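Local coordinates for protein LAO/AO transport system kinase (Escherichia coli, PDB 2P67) that belongs to the MeaB family of the P-loop NTPase clan, with a parallel beta sheet flanked by helices, and forms an assembly of two chains, at residues A133-R138 and V277-K282; S162-A167 and M193-L198; M169-I174 and Q270-Q275; Q234-T239 and I255-T260; T260-T263 and R267-Q270. All coordinates share one frame; numbering follows the deposited sequence.

Contact 1: A133-R138 and V277-K282; sequences ASQRAR and VEWLRK
Trp279 of helix 267-294 reaches across to Arg138 and Gln135 of helix 133-146, tying the long helix to one of the helices that flank the parallel sheet of this P-loop NTPase fold. The backbones stay apart, the nearest CA atoms being those of Gln135 and Trp279 at 9.0 Å, and the indole fills the gap. Its CG stands anti to the backbone N (chi1 -175°), which carries the ring outward from its own helix. The aromatic part is a CH-pi contact: Arg138 CD lies over the face of the five-membered ring, 4.0 Å from its centroid and close to the normal. Farther along, Arg138 NE comes to 3.2 Å from Trp279 CD1. The guanidinium is inclined 40° to the indole, so the two planes do not form a parallel stack. Van der Waals packing makes up the rest, with Gln135 CB 3.8 Å from Trp279 CZ2 and the amide plane turned 85° to the ring. On the second subunit, Pro316 packs against Trp279 and Arg317 against Gln135, placing the contact at the subunit interface. While Gln135 NE2 is hydrogen-bonded to Glu139, Gln135 OE1 sits at the indole edge, near its plane, 3.7 Å from Trp279 CZ2.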
# COMPACT_ATOMS: atom_id res chain seq x y z
N ALA A 133 -9.07 -16.58 -8.11
CA ALA A 133 -8.35 -16.79 -9.36
C ALA A 133 -6.87 -16.64 -9.03
O ALA A 133 -6.02 -17.21 -9.69
CB ALA A 133 -8.77 -15.79 -10.44
N SER A 134 -6.57 -15.87 -7.98
CA SER A 134 -5.20 -15.71 -7.52
C SER A 134 -4.63 -17.02 -6.97
O SER A 134 -3.55 -17.43 -7.37
CB SER A 134 -5.11 -14.61 -6.46
OG SER A 134 -3.81 -14.06 -6.44
N GLN A 135 -5.37 -17.70 -6.09
CA GLN A 135 -4.96 -19.03 -5.62
C GLN A 135 -4.88 -20.00 -6.80
O GLN A 135 -3.94 -20.78 -6.91
CB GLN A 135 -5.88 -19.58 -4.51
CG GLN A 135 -5.55 -21.02 -4.13
CD GLN A 135 -6.32 -21.56 -2.94
OE1 GLN A 135 -6.72 -20.82 -2.04
NE2 GLN A 135 -6.53 -22.88 -2.93
N ARG A 136 -5.86 -19.93 -7.70
CA ARG A 136 -5.90 -20.81 -8.86
C ARG A 136 -4.69 -20.64 -9.80
O ARG A 136 -4.08 -21.63 -10.21
CB ARG A 136 -7.22 -20.60 -9.63
CG ARG A 136 -7.48 -21.59 -10.78
CD ARG A 136 -7.28 -23.08 -10.39
NE ARG A 136 -7.83 -23.45 -9.08
CZ ARG A 136 -9.13 -23.58 -8.80
NH1 ARG A 136 -10.05 -23.37 -9.74
NH2 ARG A 136 -9.51 -23.90 -7.56
N ALA A 137 -4.35 -19.38 -10.11
CA ALA A 137 -3.18 -19.09 -10.93
C ALA A 137 -1.92 -19.69 -10.31
O ALA A 137 -1.13 -20.32 -11.02
CB ALA A 137 -3.01 -17.56 -11.13
N ARG A 138 -1.75 -19.50 -9.00
CA ARG A 138 -0.60 -20.03 -8.29
C ARG A 138 -0.51 -21.56 -8.38
O ARG A 138 0.57 -22.11 -8.62
CB ARG A 138 -0.60 -19.59 -6.83
CG ARG A 138 -0.24 -18.13 -6.62
CD ARG A 138 -0.23 -17.79 -5.15
NE ARG A 138 -0.41 -16.35 -4.96
CZ ARG A 138 0.54 -15.48 -4.64
NH1 ARG A 138 1.80 -15.88 -4.43
NH2 ARG A 138 0.21 -14.18 -4.51
N VAL A 277 5.16 -16.55 2.07
CA VAL A 277 4.79 -16.21 3.44
C VAL A 277 3.67 -15.16 3.42
O VAL A 277 2.66 -15.31 4.12
CB VAL A 277 6.02 -15.74 4.26
CG1 VAL A 277 5.61 -15.15 5.61
CG2 VAL A 277 7.03 -16.90 4.45
N GLU A 278 3.84 -14.12 2.59
CA GLU A 278 2.83 -13.06 2.52
C GLU A 278 1.48 -13.54 2.04
O GLU A 278 0.45 -13.11 2.57
CB GLU A 278 3.33 -11.84 1.72
CG GLU A 278 4.28 -10.98 2.56
CD GLU A 278 4.96 -9.87 1.77
OE1 GLU A 278 4.43 -9.46 0.71
OE2 GLU A 278 6.04 -9.41 2.23
N TRP A 279 1.47 -14.45 1.07
CA TRP A 279 0.21 -15.03 0.59
C TRP A 279 -0.48 -15.80 1.72
O TRP A 279 -1.65 -15.56 2.02
CB TRP A 279 0.40 -15.92 -0.66
CG TRP A 279 -0.91 -16.41 -1.21
CD1 TRP A 279 -1.74 -15.76 -2.09
CD2 TRP A 279 -1.56 -17.65 -0.89
NE1 TRP A 279 -2.86 -16.52 -2.33
CE2 TRP A 279 -2.77 -17.69 -1.62
CE3 TRP A 279 -1.24 -18.73 -0.05
CZ2 TRP A 279 -3.67 -18.77 -1.54
CZ3 TRP A 279 -2.13 -19.81 0.03
CH2 TRP A 279 -3.33 -19.82 -0.72
N LEU A 280 0.25 -16.71 2.37
CA LEU A 280 -0.28 -17.46 3.50
C LEU A 280 -0.83 -16.54 4.60
O LEU A 280 -1.93 -16.75 5.11
CB LEU A 280 0.80 -18.38 4.09
CG LEU A 280 1.01 -19.72 3.40
CD1 LEU A 280 2.37 -20.35 3.82
CD2 LEU A 280 -0.14 -20.65 3.73
N ARG A 281 -0.07 -15.51 4.95
CA ARG A 281 -0.44 -14.59 6.01
C ARG A 281 -1.70 -13.82 5.61
O ARG A 281 -2.68 -13.78 6.36
CB ARG A 281 0.73 -13.65 6.31
CG ARG A 281 0.48 -12.60 7.40
CD ARG A 281 0.07 -13.22 8.72
NE ARG A 281 -0.04 -12.24 9.79
CZ ARG A 281 0.86 -12.07 10.75
NH1 ARG A 281 1.96 -12.82 10.79
NH2 ARG A 281 0.65 -11.15 11.69
N LYS A 282 -1.68 -13.22 4.41
CA LYS A 282 -2.82 -12.43 3.95
C LYS A 282 -4.09 -13.28 3.82
O LYS A 282 -5.16 -12.85 4.26
CB LYS A 282 -2.50 -11.68 2.65
CG LYS A 282 -3.50 -10.57 2.28
CD LYS A 282 -3.69 -9.56 3.42
CE LYS A 282 -4.55 -8.38 3.00
NZ LYS A 282 -4.47 -7.27 3.99

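Contact 2: S162-A167 and M193-L198; sequences SETEVA and MEVADL
Val195 packs against Ala167, Thr164 and Glu163 in an apolar contact between two helices near the sheet of the P-loop NTPase fold: helix 162-167, which leads into strand 172-177, and helix 190-195, which follows that strand. No hydrogen bond crosses between the segments. The evidence for close packing is the short CA-CA separation of Thr164 and Val195, 6.2 Å, a spacing bridged by alanine and threonine methyls and the valine. Ala167 CB meets the branch point itself, 3.5 Å from Val195 CB. The two methyls then diverge. CG1, placed anti to the carbonyl carbon by chi1 of -59°, approaches Thr164 CG2 at 3.7 Å, and these two side chains cross at about a right angle; CG2 instead faces the helix backbone, 4.0 Å from Glu163 O. Phe173 of the intervening strand touches both Val195 and Glu163. The polar ends turn elsewhere: the carboxylate of Glu163 forms a salt bridge with Lys189, and Thr164 OG1 is hydrogen-bonded to Gln161 O. Because the glutamate chain bends at chi2 (90°), its carboxylate turns from the valine, and what it offers to the apolar patch is its CB, 4.0 Å from Val195 CG2.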
# COMPACT_ATOMS: atom_id res chain seq x y z
N SER A 162 -4.31 -4.87 -10.89
CA SER A 162 -3.89 -6.17 -11.41
C SER A 162 -2.36 -6.30 -11.48
O SER A 162 -1.81 -7.40 -11.31
CB SER A 162 -4.55 -6.46 -12.76
OG SER A 162 -4.07 -5.56 -13.74
N GLU A 163 -1.67 -5.18 -11.70
CA GLU A 163 -0.20 -5.18 -11.72
C GLU A 163 0.34 -5.66 -10.37
O GLU A 163 1.20 -6.53 -10.33
CB GLU A 163 0.39 -3.80 -12.07
CG GLU A 163 -0.01 -3.26 -13.43
CD GLU A 163 -1.27 -2.43 -13.38
OE1 GLU A 163 -1.88 -2.35 -12.28
OE2 GLU A 163 -1.65 -1.86 -14.42
N THR A 164 -0.18 -5.10 -9.27
CA THR A 164 0.35 -5.47 -7.96
C THR A 164 0.01 -6.92 -7.59
O THR A 164 0.83 -7.62 -6.99
CB THR A 164 -0.01 -4.46 -6.86
OG1 THR A 164 -1.43 -4.44 -6.67
CG2 THR A 164 0.48 -3.04 -7.24
N GLU A 165 -1.19 -7.38 -7.99
CA GLU A 165 -1.64 -8.77 -7.77
C GLU A 165 -0.75 -9.80 -8.50
O GLU A 165 -0.31 -10.77 -7.90
CB GLU A 165 -3.11 -8.93 -8.19
CG GLU A 165 -4.07 -8.09 -7.34
CD GLU A 165 -5.45 -7.94 -7.96
OE1 GLU A 165 -5.59 -8.13 -9.20
OE2 GLU A 165 -6.41 -7.62 -7.22
N VAL A 166 -0.48 -9.55 -9.78
CA VAL A 166 0.42 -10.42 -10.57
C VAL A 166 1.84 -10.34 -9.99
O VAL A 166 2.56 -11.34 -9.89
CB VAL A 166 0.42 -10.00 -12.06
CG1 VAL A 166 1.52 -10.72 -12.84
CG2 VAL A 166 -0.94 -10.26 -12.70
N ALA A 167 2.26 -9.12 -9.65
CA ALA A 167 3.63 -8.89 -9.20
C ALA A 167 3.99 -9.75 -8.00
O ALA A 167 5.13 -10.16 -7.87
CB ALA A 167 3.82 -7.42 -8.84
N MET A 193 4.44 1.86 -10.58
CA MET A 193 5.78 2.21 -10.13
C MET A 193 6.24 1.34 -8.96
O MET A 193 7.41 1.01 -8.86
CB MET A 193 5.88 3.70 -9.79
CG MET A 193 5.61 4.63 -11.00
SD MET A 193 6.86 4.48 -12.31
CE MET A 193 6.20 3.31 -13.43
N GLU A 194 5.31 0.98 -8.07
CA GLU A 194 5.62 0.13 -6.92
C GLU A 194 6.21 -1.23 -7.32
O GLU A 194 7.07 -1.78 -6.60
CB GLU A 194 4.37 -0.10 -6.07
CG GLU A 194 3.87 1.15 -5.37
CD GLU A 194 4.65 1.50 -4.12
OE1 GLU A 194 5.62 0.79 -3.76
OE2 GLU A 194 4.28 2.49 -3.47
N VAL A 195 5.74 -1.77 -8.45
CA VAL A 195 6.02 -3.17 -8.80
C VAL A 195 6.79 -3.42 -10.10
O VAL A 195 7.35 -4.50 -10.27
CB VAL A 195 4.71 -4.01 -8.81
CG1 VAL A 195 4.02 -3.96 -7.43
CG2 VAL A 195 3.78 -3.56 -9.92
N ALA A 196 6.83 -2.45 -11.02
CA ALA A 196 7.45 -2.66 -12.33
C ALA A 196 8.92 -3.04 -12.23
O ALA A 196 9.69 -2.32 -11.59
CB ALA A 196 7.30 -1.42 -13.24
N ASP A 197 9.30 -4.16 -12.84
CA ASP A 197 10.73 -4.48 -13.03
C ASP A 197 11.21 -4.03 -14.41
O ASP A 197 12.37 -3.58 -14.57
CB ASP A 197 11.01 -5.98 -12.81
CG ASP A 197 10.68 -6.41 -11.39
OD1 ASP A 197 10.98 -5.64 -10.45
OD2 ASP A 197 10.09 -7.50 -11.22
N LEU A 198 10.33 -4.21 -15.39
CA LEU A 198 10.53 -3.73 -16.76
C LEU A 198 9.24 -3.11 -17.30
O LEU A 198 8.15 -3.60 -17.01
CB LEU A 198 10.98 -4.88 -17.68
CG LEU A 198 12.39 -5.41 -17.40
CD1 LEU A 198 12.62 -6.82 -17.95
CD2 LEU A 198 13.44 -4.44 -17.93

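Contact 3: M169-I174 and Q270-Q275; sequences MVDCFI and QVRQQQ. With NA (sodium ion), chain B.
The carboxylate of Asp171 lies at the edge of the Arg272 guanidinium, near the guanidinium plane, while the two flat groups are tilted 39° to each other. The grip is side-on: NE donates to Asp171 OD1 at 2.8 Å with an almost straight N-H...O angle of 177°, and NH2 reaches Asp171 OD2 at 2.7 Å. Although both acceptors lie in the guanidinium plane, the donors stand out of the carboxylate plane; OD1 is met from above it and OD2 on its syn side. The second flat group, the amide of Gln275, lies at the end of an extended chain and uses NE2 within its own plane to donate to Val170 O, 2.9 Å away. Gln275 OE1 accepts from two waters. One of them, 2.8 Å from OE1, also donates to Asp171 OD1 at 2.9 Å, so the glutamine and the aspartate share a bridge. The other is a ligand of the sodium ion, which is bound as well by Arg272 O at 2.7 Å and by Ser276. Asp171 OD2 takes a further hydrogen bond from Arg58 N of strand 57-63. Two arginine donors, a backbone NH and a water thus surround this buried carboxylate, which would be expected to stabilise its negative charge, and the loop entering strand 172-177 is fixed to helix 267-294 through directed polar bonds.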
# COMPACT_ATOMS: atom_id res chain seq x y z
N MET A 169 3.22 -12.75 -7.27
CA MET A 169 3.46 -14.17 -7.52
C MET A 169 4.56 -14.49 -8.55
O MET A 169 4.67 -15.63 -9.00
CB MET A 169 2.14 -14.89 -7.89
CG MET A 169 1.59 -14.59 -9.30
SD MET A 169 -0.04 -15.41 -9.59
CE MET A 169 -1.06 -14.12 -8.98
N VAL A 170 5.37 -13.50 -8.94
CA VAL A 170 6.34 -13.74 -10.03
C VAL A 170 7.74 -13.24 -9.64
O VAL A 170 7.87 -12.42 -8.73
CB VAL A 170 5.91 -13.06 -11.38
CG1 VAL A 170 4.58 -13.65 -11.88
CG2 VAL A 170 5.86 -11.53 -11.25
N ASP A 171 8.75 -13.77 -10.33
CA ASP A 171 10.16 -13.41 -10.12
C ASP A 171 10.44 -12.05 -10.74
O ASP A 171 11.21 -11.25 -10.19
CB ASP A 171 11.08 -14.43 -10.79
CG ASP A 171 10.94 -15.84 -10.21
OD1 ASP A 171 10.55 -15.96 -9.02
OD2 ASP A 171 11.26 -16.81 -10.94
N CYS A 172 9.83 -11.80 -11.90
CA CYS A 172 10.09 -10.59 -12.68
C CYS A 172 8.79 -10.12 -13.31
O CYS A 172 8.13 -10.90 -14.02
CB CYS A 172 11.15 -10.85 -13.76
SG CYS A 172 11.58 -9.36 -14.76
N PHE A 173 8.44 -8.85 -13.04
CA PHE A 173 7.17 -8.28 -13.48
C PHE A 173 7.37 -7.27 -14.61
O PHE A 173 8.08 -6.26 -14.44
CB PHE A 173 6.40 -7.63 -12.33
CG PHE A 173 5.11 -7.04 -12.77
CD1 PHE A 173 4.08 -7.86 -13.23
CD2 PHE A 173 4.95 -5.66 -12.85
CE1 PHE A 173 2.89 -7.31 -13.69
CE2 PHE A 173 3.76 -5.11 -13.31
CZ PHE A 173 2.74 -5.93 -13.74
N ILE A 174 6.71 -7.53 -15.73
CA ILE A 174 6.86 -6.75 -16.97
C ILE A 174 5.51 -6.12 -17.35
O ILE A 174 4.50 -6.82 -17.46
CB ILE A 174 7.38 -7.61 -18.14
CG1 ILE A 174 8.72 -8.27 -17.81
CG2 ILE A 174 7.49 -6.75 -19.42
CD1 ILE A 174 8.65 -9.77 -17.60
N GLN A 270 15.00 -14.79 -1.65
CA GLN A 270 14.33 -14.07 -0.58
C GLN A 270 12.95 -13.57 -1.01
O GLN A 270 11.96 -13.74 -0.29
CB GLN A 270 15.19 -12.92 -0.07
CG GLN A 270 14.70 -12.43 1.27
CD GLN A 270 15.22 -11.07 1.60
OE1 GLN A 270 15.04 -10.12 0.84
NE2 GLN A 270 15.85 -10.95 2.77
N VAL A 271 12.90 -12.99 -2.21
CA VAL A 271 11.64 -12.53 -2.79
C VAL A 271 10.61 -13.66 -2.86
O VAL A 271 9.49 -13.51 -2.37
CB VAL A 271 11.86 -11.87 -4.18
CG1 VAL A 271 10.50 -11.65 -4.91
CG2 VAL A 271 12.58 -10.53 -4.00
N ARG A 272 11.01 -14.79 -3.43
CA ARG A 272 10.13 -15.96 -3.55
C ARG A 272 9.59 -16.44 -2.19
O ARG A 272 8.38 -16.71 -2.05
CB ARG A 272 10.84 -17.09 -4.28
CG ARG A 272 11.13 -16.80 -5.73
CD ARG A 272 12.08 -17.83 -6.27
NE ARG A 272 12.00 -17.94 -7.72
CZ ARG A 272 12.58 -18.90 -8.42
NH1 ARG A 272 13.28 -19.84 -7.78
NH2 ARG A 272 12.47 -18.93 -9.74
N GLN A 273 10.47 -16.52 -1.19
CA GLN A 273 10.06 -16.89 0.19
C GLN A 273 9.08 -15.88 0.79
O GLN A 273 8.05 -16.27 1.36
CB GLN A 273 11.30 -17.09 1.09
CG GLN A 273 11.02 -17.09 2.60
CD GLN A 273 10.40 -18.38 3.14
OE1 GLN A 273 10.31 -18.56 4.37
NE2 GLN A 273 9.97 -19.29 2.24
N GLN A 274 9.40 -14.60 0.67
CA GLN A 274 8.54 -13.52 1.14
C GLN A 274 7.17 -13.54 0.48
O GLN A 274 6.17 -13.26 1.14
CB GLN A 274 9.19 -12.17 0.92
CG GLN A 274 10.32 -11.86 1.88
CD GLN A 274 10.94 -10.49 1.63
OE1 GLN A 274 10.77 -9.90 0.54
NE2 GLN A 274 11.66 -9.98 2.62
N GLN A 275 7.11 -13.85 -0.82
CA GLN A 275 5.84 -13.91 -1.53
C GLN A 275 4.95 -15.02 -0.95
O GLN A 275 3.75 -14.84 -0.75
CB GLN A 275 6.04 -14.15 -3.02
CG GLN A 275 6.63 -12.97 -3.76
CD GLN A 275 6.85 -13.22 -5.25
OE1 GLN A 275 6.88 -14.37 -5.71
NE2 GLN A 275 7.02 -12.14 -6.00
NA NA B . 7.06 -18.41 -3.75
O HOH W 1 8.00 -15.88 -7.73
O HOH W 2 5.26 -16.66 -5.30
O HOH W 3 8.07 -18.41 -6.16
O HOH W 4 5.80 -20.21 -5.34
O HOH W 5 8.61 -20.30 -2.63

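Contact 4: Q234-T239 and I255-T260; sequences QPRVLT and IIDFKT
Arg236 and Asp257 make the whole of this contact, a salt bridge on the surface of the P-loop NTPase fold between strand 236-239, the outermost strand at one end of the parallel sheet within this chain, and helix 248-264, which packs beside it. The two residues bury similar amounts of surface, within a modest total of 90 Å². Arg236 spans the distance by being stretched out: the chain is fully extended from CG through NE, and CG is anti to the carbonyl carbon (chi1 -60°). The arginine side chain also touches Leu198 of the adjoining strand and Ala254, one turn before Asp257 on the helix. The strand is held in the sheet by backbone hydrogen bonds of Arg236 and Leu238 to strand 198-201. Asp257 approaches the guanidinium at its edge, near the plane, but its own carboxylate is turned 66° to that plane. Only OD2 comes near the guanidinium, so there is no paired, two-oxygen grip. NH1 alone makes the hydrogen bond, with an N-H...O angle of 163°, whereas Arg236 NH2 stays 3.5 Å from Asp257 OD2. Asp257 CB also comes close, 3.6 Å from Arg236 NH1, and the aspartate side chain touches Trp233. Deeper in, Ile255 of the same helix faces Leu198, and Phe258 meets Trp233 edge-to-face. The bridge itself rests on one oxygen: Asp257 OD2 offers its anti lone pair, directed away from OD1, to Arg236 NH1 at 2.8 Å.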
# COMPACT_ATOMS: atom_id res chain seq x y z
N GLN A 234 18.05 -1.12 -11.23
CA GLN A 234 17.35 0.06 -11.76
C GLN A 234 16.36 -0.47 -12.80
O GLN A 234 16.77 -1.11 -13.77
CB GLN A 234 18.30 1.07 -12.43
CG GLN A 234 17.64 2.48 -12.56
CD GLN A 234 17.60 3.25 -11.22
OE1 GLN A 234 18.62 3.39 -10.54
NE2 GLN A 234 16.42 3.72 -10.82
N PRO A 235 15.04 -0.23 -12.58
CA PRO A 235 14.06 -0.66 -13.60
C PRO A 235 14.40 -0.11 -14.98
O PRO A 235 14.88 1.03 -15.10
CB PRO A 235 12.74 -0.07 -13.09
CG PRO A 235 12.92 0.01 -11.59
CD PRO A 235 14.38 0.37 -11.41
N ARG A 236 14.15 -0.90 -16.03
CA ARG A 236 14.47 -0.49 -17.40
C ARG A 236 13.20 -0.33 -18.20
O ARG A 236 12.20 -1.01 -17.95
CB ARG A 236 15.36 -1.52 -18.09
CG ARG A 236 16.68 -1.76 -17.40
CD ARG A 236 17.53 -2.77 -18.18
NE ARG A 236 18.75 -3.07 -17.45
CZ ARG A 236 19.65 -3.98 -17.81
NH1 ARG A 236 19.49 -4.65 -18.95
NH2 ARG A 236 20.71 -4.20 -17.04
N VAL A 237 13.25 0.59 -19.17
CA VAL A 237 12.12 0.86 -20.04
C VAL A 237 12.61 0.66 -21.47
O VAL A 237 13.54 1.37 -21.92
CB VAL A 237 11.57 2.30 -19.85
CG1 VAL A 237 10.30 2.51 -20.68
CG2 VAL A 237 11.28 2.57 -18.36
N LEU A 238 12.00 -0.30 -22.15
CA LEU A 238 12.41 -0.68 -23.50
C LEU A 238 11.25 -0.52 -24.48
O LEU A 238 10.11 -0.43 -24.07
CB LEU A 238 12.95 -2.11 -23.53
CG LEU A 238 14.14 -2.43 -22.61
CD1 LEU A 238 14.65 -3.84 -22.83
CD2 LEU A 238 15.26 -1.43 -22.81
N THR A 239 11.56 -0.45 -25.77
CA THR A 239 10.52 -0.43 -26.79
C THR A 239 10.74 -1.61 -27.73
O THR A 239 11.86 -2.14 -27.85
CB THR A 239 10.54 0.87 -27.63
OG1 THR A 239 11.71 0.85 -28.47
CG2 THR A 239 10.50 2.15 -26.74
N ILE A 255 15.60 -9.23 -19.08
CA ILE A 255 15.09 -10.17 -18.08
C ILE A 255 16.23 -11.02 -17.51
O ILE A 255 16.30 -11.22 -16.30
CB ILE A 255 13.93 -11.06 -18.64
CG1 ILE A 255 12.69 -10.18 -18.88
CG2 ILE A 255 13.59 -12.21 -17.65
CD1 ILE A 255 11.64 -10.72 -19.86
N ILE A 256 17.11 -11.50 -18.38
CA ILE A 256 18.29 -12.25 -17.92
C ILE A 256 19.18 -11.37 -17.02
O ILE A 256 19.62 -11.82 -15.97
CB ILE A 256 19.08 -12.86 -19.11
CG1 ILE A 256 18.23 -13.95 -19.78
CG2 ILE A 256 20.42 -13.44 -18.63
CD1 ILE A 256 18.73 -14.36 -21.15
N ASP A 257 19.39 -10.11 -17.40
CA ASP A 257 20.14 -9.14 -16.60
C ASP A 257 19.51 -8.94 -15.21
O ASP A 257 20.20 -8.88 -14.18
CB ASP A 257 20.22 -7.79 -17.34
CG ASP A 257 21.21 -7.81 -18.52
OD1 ASP A 257 22.01 -8.78 -18.66
OD2 ASP A 257 21.19 -6.83 -19.31
N PHE A 258 18.18 -8.85 -15.17
CA PHE A 258 17.42 -8.80 -13.91
C PHE A 258 17.72 -10.03 -13.03
O PHE A 258 18.03 -9.89 -11.84
CB PHE A 258 15.91 -8.69 -14.21
CG PHE A 258 15.03 -8.77 -12.97
CD1 PHE A 258 14.65 -7.60 -12.28
CD2 PHE A 258 14.57 -10.01 -12.49
CE1 PHE A 258 13.84 -7.65 -11.13
CE2 PHE A 258 13.76 -10.08 -11.33
CZ PHE A 258 13.38 -8.89 -10.66
N LYS A 259 17.60 -11.22 -13.63
CA LYS A 259 17.87 -12.49 -12.93
C LYS A 259 19.28 -12.53 -12.36
O LYS A 259 19.47 -12.86 -11.20
CB LYS A 259 17.65 -13.70 -13.84
CG LYS A 259 17.77 -15.03 -13.08
CD LYS A 259 17.19 -16.22 -13.86
CE LYS A 259 17.09 -17.45 -12.93
NZ LYS A 259 16.41 -18.64 -13.53
N THR A 260 20.26 -12.16 -13.18
CA THR A 260 21.66 -11.99 -12.74
C THR A 260 21.81 -11.05 -11.55
O THR A 260 22.43 -11.40 -10.54
CB THR A 260 22.54 -11.49 -13.93
OG1 THR A 260 22.43 -12.44 -14.99
CG2 THR A 260 24.00 -11.36 -13.52

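Contact 5: T260-T263 and R267-Q270; sequences TALT and RLQQ
Leu262 O receives the backbone N of Leu268 at 3.3 Å with an N-H...O angle of 151°, the donor lying well above the carbonyl plane, and is also approached by Arg267 N at 2.9 Å in a weak bond whose angle is 128°. The carbonyl near the end of one helix is thus answered by the first turn of the next, and the CA atoms of Leu262 and Arg267 lie 5.1 Å apart. Side chains close the junction on two flanks. On one, Leu262 and Arg267 run side by side in the same direction, Leu262 CG 4.2 Å from Arg267 CG, and both touch Tyr230; the arginine then bends at chi2, and in one of its two conformers its NH1 is hydrogen-bonded to Gln274 OE1 farther along the second helix. On the other, Thr263 and Leu268 lie alongside each other, with Thr263 CG2 3.9 Å from Leu268 CD2. The threonine methyl is the branch that packs, its OG1 being hydrogen-bonded to Lys259 O within the first helix. Between these pairs Leu262 CB faces Leu268 CB at 4.1 Å, and Leu268 also packs on Asp171 of the loop before strand 172-177. The arrangement is a short helix-to-helix connection, joining helix 248-264, which packs on the sheet, to the long helix 267-294.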
# COMPACT_ATOMS: atom_id res chain seq x y z
N THR A 260 20.26 -12.16 -13.18
CA THR A 260 21.66 -11.99 -12.74
C THR A 260 21.81 -11.05 -11.55
O THR A 260 22.43 -11.40 -10.54
CB THR A 260 22.54 -11.49 -13.93
OG1 THR A 260 22.43 -12.44 -14.99
CG2 THR A 260 24.00 -11.36 -13.52
N ALA A 261 21.21 -9.86 -11.63
CA ALA A 261 21.34 -8.88 -10.57
C ALA A 261 20.74 -9.33 -9.23
O ALA A 261 21.31 -9.09 -8.16
CB ALA A 261 20.73 -7.57 -11.00
N LEU A 262 19.57 -9.96 -9.30
CA LEU A 262 18.89 -10.37 -8.07
C LEU A 262 19.47 -11.65 -7.49
O LEU A 262 19.50 -11.81 -6.26
CB LEU A 262 17.37 -10.52 -8.29
CG LEU A 262 16.59 -9.27 -7.87
CD1 LEU A 262 16.85 -8.20 -8.94
CD2 LEU A 262 15.11 -9.58 -7.75
N THR A 263 19.93 -12.55 -8.35
CA THR A 263 20.53 -13.81 -7.84
C THR A 263 21.93 -13.63 -7.27
O THR A 263 22.34 -14.42 -6.41
CB THR A 263 20.50 -14.98 -8.85
OG1 THR A 263 21.29 -14.67 -9.99
CG2 THR A 263 19.06 -15.29 -9.29
N ARG A 267 18.86 -12.29 -3.49
CA ARG A 267 17.60 -11.57 -3.30
C ARG A 267 16.42 -12.28 -3.95
O ARG A 267 15.32 -12.24 -3.40
CB ARG A 267 17.71 -10.11 -3.78
CG ARG A 267 16.42 -9.26 -3.71
CD ARG A 267 15.77 -9.14 -2.32
NE ARG A 267 14.77 -8.06 -2.29
CZ ARG A 267 13.70 -8.00 -1.50
NH1 ARG A 267 13.42 -8.96 -0.63
NH2 ARG A 267 12.88 -6.95 -1.58
N LEU A 268 16.63 -12.93 -5.09
CA LEU A 268 15.51 -13.63 -5.75
C LEU A 268 14.90 -14.71 -4.85
O LEU A 268 13.68 -14.74 -4.66
CB LEU A 268 15.92 -14.22 -7.10
CG LEU A 268 14.71 -14.74 -7.90
CD1 LEU A 268 13.56 -13.73 -7.97
CD2 LEU A 268 15.14 -15.15 -9.29
N GLN A 269 15.74 -15.57 -4.28
CA GLN A 269 15.27 -16.57 -3.30
C GLN A 269 14.49 -15.91 -2.16
O GLN A 269 13.45 -16.41 -1.73
CB GLN A 269 16.46 -17.38 -2.72
CG GLN A 269 17.03 -18.43 -3.66
CD GLN A 269 18.46 -18.90 -3.28
OE1 GLN A 269 19.41 -18.08 -3.15
NE2 GLN A 269 18.62 -20.23 -3.13
N GLN A 270 15.00 -14.79 -1.65
CA GLN A 270 14.33 -14.07 -0.58
C GLN A 270 12.95 -13.57 -1.01
O GLN A 270 11.96 -13.74 -0.29
CB GLN A 270 15.19 -12.92 -0.07
CG GLN A 270 14.70 -12.43 1.27
CD GLN A 270 15.22 -11.07 1.60
OE1 GLN A 270 15.04 -10.12 0.84
NE2 GLN A 270 15.85 -10.95 2.77

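Contact 3 is the buried one, with a salt bridge, a hydrogen bond from a glutamine amide and waters reaching a sodium ion; contact 4 is also a salt bridge, but a single-point one at the surface about 15 Å away between centres. Of the partly buried ones, contacts 1 and 2 rest on packing without hydrogen bonds across them, and contact 5 adds backbone ones. Helix 267-294 serves contacts 1, 3 and 5, and helix 248-264 serves contacts 4 and 5, which share Thr260. Met169 of contact 3 packs on Ser134, Ala137 and Arg138 of contact 1, while Asp197 of contact 2 probably accepts a hydrogen bond from Phe173 N. Contacts 1 and 2 also touch the second subunit.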